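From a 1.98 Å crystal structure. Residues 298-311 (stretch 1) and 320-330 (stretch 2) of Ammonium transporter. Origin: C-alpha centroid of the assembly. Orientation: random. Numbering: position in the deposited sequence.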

# COMPACT_ATOMS: atom_id res chain seq x y z
N ILE A 298 20.40 0.33 -20.08
CA ILE A 298 21.20 1.50 -20.34
C ILE A 298 21.10 2.53 -19.19
O ILE A 298 22.11 3.08 -18.73
CB ILE A 298 20.69 2.17 -21.60
CG1 ILE A 298 21.01 1.34 -22.83
CG2 ILE A 298 21.32 3.58 -21.76
CD1 ILE A 298 20.18 1.80 -24.05
N THR A 299 19.87 2.76 -18.70
CA THR A 299 19.67 3.74 -17.65
C THR A 299 20.29 3.29 -16.34
O THR A 299 20.90 4.09 -15.63
CB THR A 299 18.18 4.06 -17.42
OG1 THR A 299 17.57 4.42 -18.66
CG2 THR A 299 17.97 5.17 -16.30
N GLY A 300 20.16 2.03 -16.02
CA GLY A 300 20.72 1.51 -14.80
C GLY A 300 22.24 1.79 -14.63
O GLY A 300 22.70 2.31 -13.62
N ILE A 301 23.01 1.39 -15.61
CA ILE A 301 24.44 1.65 -15.66
C ILE A 301 24.73 3.16 -15.71
O ILE A 301 25.56 3.65 -14.96
CB ILE A 301 25.04 0.92 -16.88
CG1 ILE A 301 24.96 -0.59 -16.62
CG2 ILE A 301 26.47 1.32 -17.17
CD1 ILE A 301 25.01 -1.38 -17.88
N LEU A 302 24.10 3.91 -16.61
CA LEU A 302 24.46 5.31 -16.73
C LEU A 302 24.12 6.07 -15.45
O LEU A 302 24.81 7.07 -15.08
CB LEU A 302 23.77 5.98 -17.90
CG LEU A 302 24.18 5.49 -19.29
CD1 LEU A 302 23.43 6.23 -20.37
CD2 LEU A 302 25.64 5.79 -19.44
N ALA A 303 23.07 5.64 -14.76
CA ALA A 303 22.67 6.36 -13.55
C ALA A 303 23.69 6.15 -12.41
O ALA A 303 23.96 7.06 -11.63
CB ALA A 303 21.28 5.95 -13.11
N ILE A 304 24.26 4.95 -12.34
CA ILE A 304 25.25 4.63 -11.35
C ILE A 304 26.55 5.41 -11.67
O ILE A 304 27.19 5.88 -10.73
CB ILE A 304 25.53 3.12 -11.32
CG1 ILE A 304 24.32 2.39 -10.72
CG2 ILE A 304 26.78 2.79 -10.51
CD1 ILE A 304 24.44 0.88 -10.90
N ILE A 305 26.88 5.55 -12.97
CA ILE A 305 28.08 6.29 -13.34
C ILE A 305 27.86 7.73 -12.91
O ILE A 305 28.72 8.37 -12.28
CB ILE A 305 28.35 6.16 -14.83
CG1 ILE A 305 28.84 4.72 -15.11
CG2 ILE A 305 29.39 7.22 -15.30
CD1 ILE A 305 28.78 4.31 -16.56
N ALA A 306 26.70 8.25 -13.27
CA ALA A 306 26.32 9.58 -12.87
C ALA A 306 26.32 9.83 -11.39
O ALA A 306 26.81 10.88 -10.92
CB ALA A 306 25.02 10.00 -13.49
N GLU A 307 25.80 8.89 -10.63
CA GLU A 307 25.76 9.06 -9.20
C GLU A 307 27.18 9.26 -8.62
O GLU A 307 27.41 10.16 -7.80
CB GLU A 307 25.14 7.82 -8.59
CG GLU A 307 25.23 7.69 -7.11
CD GLU A 307 24.71 6.31 -6.62
OE1 GLU A 307 25.20 5.22 -6.99
OE2 GLU A 307 23.74 6.32 -5.85
N GLY A 308 28.14 8.44 -9.08
CA GLY A 308 29.52 8.57 -8.68
C GLY A 308 30.18 9.87 -9.14
O GLY A 308 30.96 10.47 -8.41
N PHE A 309 29.85 10.30 -10.35
CA PHE A 309 30.39 11.56 -10.93
C PHE A 309 29.94 12.78 -10.11
O PHE A 309 30.72 13.71 -9.78
CB PHE A 309 29.96 11.65 -12.38
CG PHE A 309 30.42 12.87 -13.07
CD1 PHE A 309 31.71 12.96 -13.56
CD2 PHE A 309 29.56 13.92 -13.25
CE1 PHE A 309 32.15 14.12 -14.18
CE2 PHE A 309 29.99 15.08 -13.87
CZ PHE A 309 31.29 15.17 -14.32
N ILE A 310 28.70 12.74 -9.70
CA ILE A 310 28.07 13.85 -9.00
C ILE A 310 28.71 13.95 -7.62
O ILE A 310 29.05 15.01 -7.11
CB ILE A 310 26.55 13.63 -8.91
CG1 ILE A 310 25.91 13.85 -10.28
CG2 ILE A 310 25.93 14.56 -7.83
CD1 ILE A 310 24.51 13.22 -10.38
N GLU A 311 28.81 12.81 -6.97
CA GLU A 311 29.36 12.72 -5.65
C GLU A 311 30.87 13.07 -5.56
O GLU A 311 31.27 13.80 -4.68
CB GLU A 311 29.18 11.31 -5.12
CG GLU A 311 29.77 11.14 -3.74
CD GLU A 311 29.85 9.68 -3.32
OE1 GLU A 311 29.85 8.81 -4.19
OE2 GLU A 311 29.94 9.43 -2.12
N VAL A 320 20.43 10.88 -1.13
CA VAL A 320 19.59 9.82 -1.71
C VAL A 320 19.82 9.59 -3.18
O VAL A 320 19.07 8.88 -3.78
CB VAL A 320 18.08 10.09 -1.49
CG1 VAL A 320 17.77 10.33 -0.01
CG2 VAL A 320 17.61 11.23 -2.35
N SER A 321 20.82 10.24 -3.76
CA SER A 321 21.11 10.24 -5.18
C SER A 321 19.93 10.74 -6.03
O SER A 321 19.65 10.21 -7.10
CB SER A 321 21.57 8.86 -5.63
OG SER A 321 22.63 8.44 -4.83
N ALA A 322 19.16 11.69 -5.47
CA ALA A 322 18.02 12.27 -6.14
C ALA A 322 18.37 12.86 -7.52
O ALA A 322 17.59 12.78 -8.49
CB ALA A 322 17.41 13.34 -5.30
N ILE A 323 19.55 13.47 -7.60
CA ILE A 323 19.95 14.15 -8.87
C ILE A 323 20.20 13.10 -9.93
O ILE A 323 19.67 13.16 -11.02
CB ILE A 323 21.21 14.99 -8.67
CG1 ILE A 323 20.94 16.08 -7.62
CG2 ILE A 323 21.60 15.57 -10.02
CD1 ILE A 323 22.25 16.68 -7.05
N ALA A 324 20.94 12.07 -9.57
CA ALA A 324 21.11 10.95 -10.49
C ALA A 324 19.84 10.24 -10.89
O ALA A 324 19.67 9.93 -12.07
CB ALA A 324 22.08 9.96 -9.90
N VAL A 325 18.91 9.99 -9.93
CA VAL A 325 17.74 9.17 -10.23
C VAL A 325 16.81 10.02 -11.12
O VAL A 325 16.41 9.63 -12.23
CB VAL A 325 17.02 8.74 -8.94
CG1 VAL A 325 15.61 8.26 -9.22
CG2 VAL A 325 17.85 7.67 -8.22
N HIS A 326 16.45 11.18 -10.59
CA HIS A 326 15.43 12.01 -11.19
C HIS A 326 15.96 12.96 -12.33
O HIS A 326 15.34 13.06 -13.36
CB HIS A 326 14.70 12.82 -10.12
CG HIS A 326 14.07 11.99 -9.03
ND1 HIS A 326 12.84 11.41 -9.16
CD2 HIS A 326 14.52 11.64 -7.80
CE1 HIS A 326 12.56 10.73 -8.06
NE2 HIS A 326 13.59 10.83 -7.24
N GLY A 327 17.04 13.63 -12.09
CA GLY A 327 17.63 14.56 -13.06
C GLY A 327 18.20 13.75 -14.24
O GLY A 327 17.70 13.82 -15.34
N VAL A 328 19.19 12.93 -13.96
CA VAL A 328 19.86 12.20 -15.04
C VAL A 328 18.99 11.11 -15.64
O VAL A 328 18.86 10.97 -16.86
CB VAL A 328 21.23 11.65 -14.60
CG1 VAL A 328 21.89 10.84 -15.75
CG2 VAL A 328 22.12 12.77 -14.13
N GLY A 329 18.36 10.30 -14.78
CA GLY A 329 17.39 9.36 -15.26
C GLY A 329 16.33 9.96 -16.17
O GLY A 329 15.97 9.35 -17.16
N GLY A 330 15.87 11.18 -15.87
CA GLY A 330 14.83 11.75 -16.69
C GLY A 330 15.42 12.15 -18.03
O GLY A 330 14.77 12.05 -19.05

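This is a small, mostly apolar helix-to-helix contact, pinned at one end by a single hydrogen bond between side chains. The axes of helices 298-311 and 322-330 approach to 8.7 Å, with 125° between their N-to-C directions, and the two stretches together bury 382 Å². The backbones come nearest at Glu307 and Ala324, whose CA atoms lie 5.2 Å apart. A methyl group suits so narrow a gap: Ala324 CB points toward the first helix and sits 3.9 Å from both Ala303 O and Glu307 CA.

Ile310 covers the largest area on its side. With chi1 m and chi2 t, Ile310 CD1 reaches 3.8 Å from Ile323 CG2, 4.1 Å from Ala324 CB and 4.5 Å from Val328 CG2, so one methyl touches three side chains. Ala306 CB adds a contact with Val328 CG1 at 4.0 Å.

The polar link is Ser321 OG, which donates to Glu307 OE2 at 2.6 Å. The CA-to-CB bond of Glu307 points sideways to the second stretch, and the extended chi1 and chi2, both t, carry the carboxylate to Ser321, the N-cap residue, whose side chain makes no capping bond.

Farther along, Gly329 CA packs 4.4 Å from Thr299 CG2. The wider pi-type turn at 323-328 is marked by the bond from Val328 N to Ile323 O, 3.0 Å.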